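Local coordinates for 4-hydroxy-tetrahydrodipicolinate synthase (Thermotoga maritima, PDB 1O5K), which catalyses the condensation of pyruvate with aspartate beta-semialdehyde to 4-hydroxy-tetrahydrodipicolinate, a step of lysine biosynthesis, working as a homotetramer built as a dimer of dimers, at the interface of chains A and B. Sequence-based numbering; all coordinates share one arbitrary frame. Chains: chain A/B, 4-hydroxy-tetrahydrodipicolinate synthase.

The interface of chains A and B. Residues chain A 177, 179, 204-205, 252, 256; chain B 178-180.
A:Arg205 meets B:Asp180 end-on across a two-fold subunit interface of this DapA-family tetramer, a worked example of one carboxylate shared among several cationic side chains. A:Arg205 NH2 gives a fairly straight bond to B:Asp180 OD1 (154° at H). A:Arg205 NH1 reaches B:Asp180 OD2 at 2.8 Å. The guanidinium and carboxylate planes stand 82° apart, and both nitrogens come from above the carboxylate and not in its plane. From the face opposite to NH1, A:Arg252 NH2 bonds B:Asp180 OD2 at 3.1 Å, and A:Lys256 NZ adds a weak bond. The lysine is held in turn by a bond of 2.7 Å from A:Lys256 NZ to A:Asp204 OD2, and the other oxygen of that aspartate pairs with A:Arg205 NH1. The gathered cations A:Arg205, A:Arg252 and A:Lys256 are likely to favour an ionised B:Asp180.

Packing is tight where B:Ile179 CG2 lies against one face of the A:Arg205 guanidinium, offset toward its rim, and where A:Ile179 CB meets B:Ile179 CB at 4.0 Å. A bend at chi2 (-72°) turns the arginine along B:Ile179, and a nearly linear bond from A:Arg205 NE to A:Pro177 O (2.7 Å) fixes the plane's rotation. With an alanine at A:Arg205, B:Asp180 OD1 would probably lose its arginine donor and a gap would open over B:Ile179 CG2.

The looser side is the one where water carries the polar contacts. Water 2 links A:Arg205 NH2 to B:Asp178 OD1, and water 1, its neighbour, sits symmetrically at 3.1 Å from the backbone N of both A:Ile179 and B:Ile179.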
ATOM      1  N   PRO A 177       9.932   8.766  -0.104  1.00 25.91           N
ATOM      2  CA  PRO A 177       9.893   9.113  -1.530  1.00 27.05           C
ATOM      3  C   PRO A 177       8.630   9.817  -2.001  1.00 24.54           C
ATOM      4  O   PRO A 177       8.547  10.207  -3.205  1.00 23.48           O
ATOM      5  CB  PRO A 177       9.981   7.751  -2.207  1.00 29.83           C
ATOM      6  CG  PRO A 177       9.331   6.843  -1.275  1.00 35.79           C
ATOM      7  CD  PRO A 177       9.696   7.330   0.102  1.00 29.23           C
ATOM      8  N   ILE A 179       6.218  12.501  -2.972  1.00 22.68           N
ATOM      9  CA  ILE A 179       6.473  13.917  -3.356  1.00 24.17           C
ATOM     10  C   ILE A 179       5.657  14.883  -2.472  1.00 21.28           C
ATOM     11  O   ILE A 179       6.059  16.039  -2.199  1.00 23.60           O
ATOM     12  CB  ILE A 179       6.186  14.142  -4.837  1.00 23.74           C
ATOM     13  CG1 ILE A 179       6.717  15.517  -5.321  1.00 26.38           C
ATOM     14  CG2 ILE A 179       4.705  13.980  -5.187  1.00 22.70           C
ATOM     15  CD1 ILE A 179       8.173  15.759  -5.068  1.00 26.58           C
ATOM     16  N   ASP A 204      17.101   9.362  -6.693  1.00 25.80           N
ATOM     17  CA  ASP A 204      16.099   9.585  -7.725  1.00 23.73           C
ATOM     18  C   ASP A 204      14.994  10.567  -7.326  1.00 25.01           C
ATOM     19  O   ASP A 204      14.071  10.786  -8.093  1.00 26.46           O
ATOM     20  CB  ASP A 204      15.511   8.239  -8.235  1.00 26.73           C
ATOM     21  CG  ASP A 204      14.622   7.532  -7.222  1.00 35.54           C
ATOM     22  OD1 ASP A 204      14.400   8.041  -6.086  1.00 30.79           O
ATOM     23  OD2 ASP A 204      14.100   6.417  -7.502  1.00 32.71           O
ATOM     24  N   ARG A 205      15.104  11.178  -6.159  1.00 23.26           N
ATOM     25  CA  ARG A 205      14.194  12.321  -5.789  1.00 22.31           C
ATOM     26  C   ARG A 205      14.933  13.669  -5.710  1.00 23.18           C
ATOM     27  O   ARG A 205      14.303  14.694  -5.511  1.00 25.88           O
ATOM     28  CB  ARG A 205      13.524  12.058  -4.450  1.00 24.84           C
ATOM     29  CG  ARG A 205      12.600  10.828  -4.457  1.00 26.95           C
ATOM     30  CD  ARG A 205      11.345  11.042  -5.214  1.00 24.80           C
ATOM     31  NE  ARG A 205      10.402   9.937  -5.185  1.00 22.88           N
ATOM     32  CZ  ARG A 205      10.452   8.864  -5.966  1.00 25.52           C
ATOM     33  NH1 ARG A 205      11.466   8.665  -6.839  1.00 28.23           N
ATOM     34  NH2 ARG A 205       9.466   7.986  -5.887  1.00 26.96           N
ATOM     35  N   ARG A 252      19.401   8.133 -14.330  1.00 32.73           N
ATOM     36  CA  ARG A 252      18.295   7.294 -13.856  1.00 35.43           C
ATOM     37  C   ARG A 252      18.567   5.795 -13.849  1.00 33.25           C
ATOM     38  O   ARG A 252      18.215   5.133 -12.877  1.00 33.73           O
ATOM     39  CB  ARG A 252      17.002   7.535 -14.659  1.00 35.92           C
ATOM     40  CG  ARG A 252      15.852   6.555 -14.197  1.00 39.88           C
ATOM     41  CD  ARG A 252      14.480   6.735 -14.866  1.00 46.81           C
ATOM     42  NE  ARG A 252      13.324   6.617 -13.937  1.00 59.10           N
ATOM     43  CZ  ARG A 252      13.086   7.427 -12.879  1.00 60.18           C
ATOM     44  NH1 ARG A 252      13.952   8.380 -12.523  1.00 60.45           N
ATOM     45  NH2 ARG A 252      11.989   7.255 -12.149  1.00 64.11           N
ATOM     46  N   LYS A 256      18.521   3.574 -10.458  1.00 27.48           N
ATOM     47  CA  LYS A 256      17.646   2.419 -10.257  1.00 31.77           C
ATOM     48  C   LYS A 256      18.445   1.134  -9.988  1.00 29.55           C
ATOM     49  O   LYS A 256      18.100   0.352  -9.088  1.00 28.57           O
ATOM     50  CB  LYS A 256      16.732   2.223 -11.467  1.00 30.46           C
ATOM     51  CG  LYS A 256      15.869   3.476 -11.689  1.00 36.63           C
ATOM     52  CD  LYS A 256      14.935   3.779 -10.479  1.00 41.01           C
ATOM     53  CE  LYS A 256      14.465   5.229 -10.443  1.00 45.96           C
ATOM     54  NZ  LYS A 256      13.115   5.417  -9.755  1.00 44.31           N
TER
ATOM     55  N   ASP B 178       2.208   9.216  -8.270  1.00 24.14           N
ATOM     56  CA  ASP B 178       3.570   8.819  -7.983  1.00 22.15           C
ATOM     57  C   ASP B 178       4.525   9.628  -8.858  1.00 24.58           C
ATOM     58  O   ASP B 178       4.425   9.605 -10.102  1.00 24.13           O
ATOM     59  CB  ASP B 178       3.678   7.312  -8.243  1.00 22.96           C
ATOM     60  CG  ASP B 178       5.052   6.728  -8.067  1.00 31.95           C
ATOM     61  OD1 ASP B 178       6.061   7.360  -7.717  1.00 35.26           O
ATOM     62  OD2 ASP B 178       5.186   5.507  -8.285  1.00 41.84           O
ATOM     63  N   ILE B 179       5.478  10.301  -8.225  1.00 22.68           N
ATOM     64  CA  ILE B 179       6.405  11.193  -8.974  1.00 24.17           C
ATOM     65  C   ILE B 179       7.299  10.377  -9.932  1.00 21.28           C
ATOM     66  O   ILE B 179       7.735  10.855 -11.007  1.00 23.60           O
ATOM     67  CB  ILE B 179       7.241  12.038  -8.019  1.00 23.74           C
ATOM     68  CG1 ILE B 179       7.996  13.170  -8.765  1.00 26.38           C
ATOM     69  CG2 ILE B 179       8.211  11.203  -7.180  1.00 22.70           C
ATOM     70  CD1 ILE B 179       7.129  14.077  -9.583  1.00 26.58           C
ATOM     71  N   ASP B 180       7.556   9.143  -9.577  1.00 24.16           N
ATOM     72  CA  ASP B 180       8.305   8.247 -10.507  1.00 26.26           C
ATOM     73  C   ASP B 180       7.526   7.992 -11.808  1.00 26.13           C
ATOM     74  O   ASP B 180       8.131   7.956 -12.895  1.00 25.58           O
ATOM     75  CB  ASP B 180       8.613   6.902  -9.855  1.00 31.33           C
ATOM     76  CG  ASP B 180       9.861   6.917  -9.058  1.00 37.06           C
ATOM     77  OD1 ASP B 180       9.915   6.165  -8.070  1.00 43.19           O
ATOM     78  OD2 ASP B 180      10.853   7.616  -9.341  1.00 37.77           O
TER
HETATM   79  O   HOH W   1       5.391  10.537  -5.174  0.50 13.78           O
HETATM   80  O   HOH W   2       6.700   8.102  -4.869  1.00 19.90           O
HETATM   81  O   HOH W   3      12.564  10.046 -10.343  1.00 38.31           O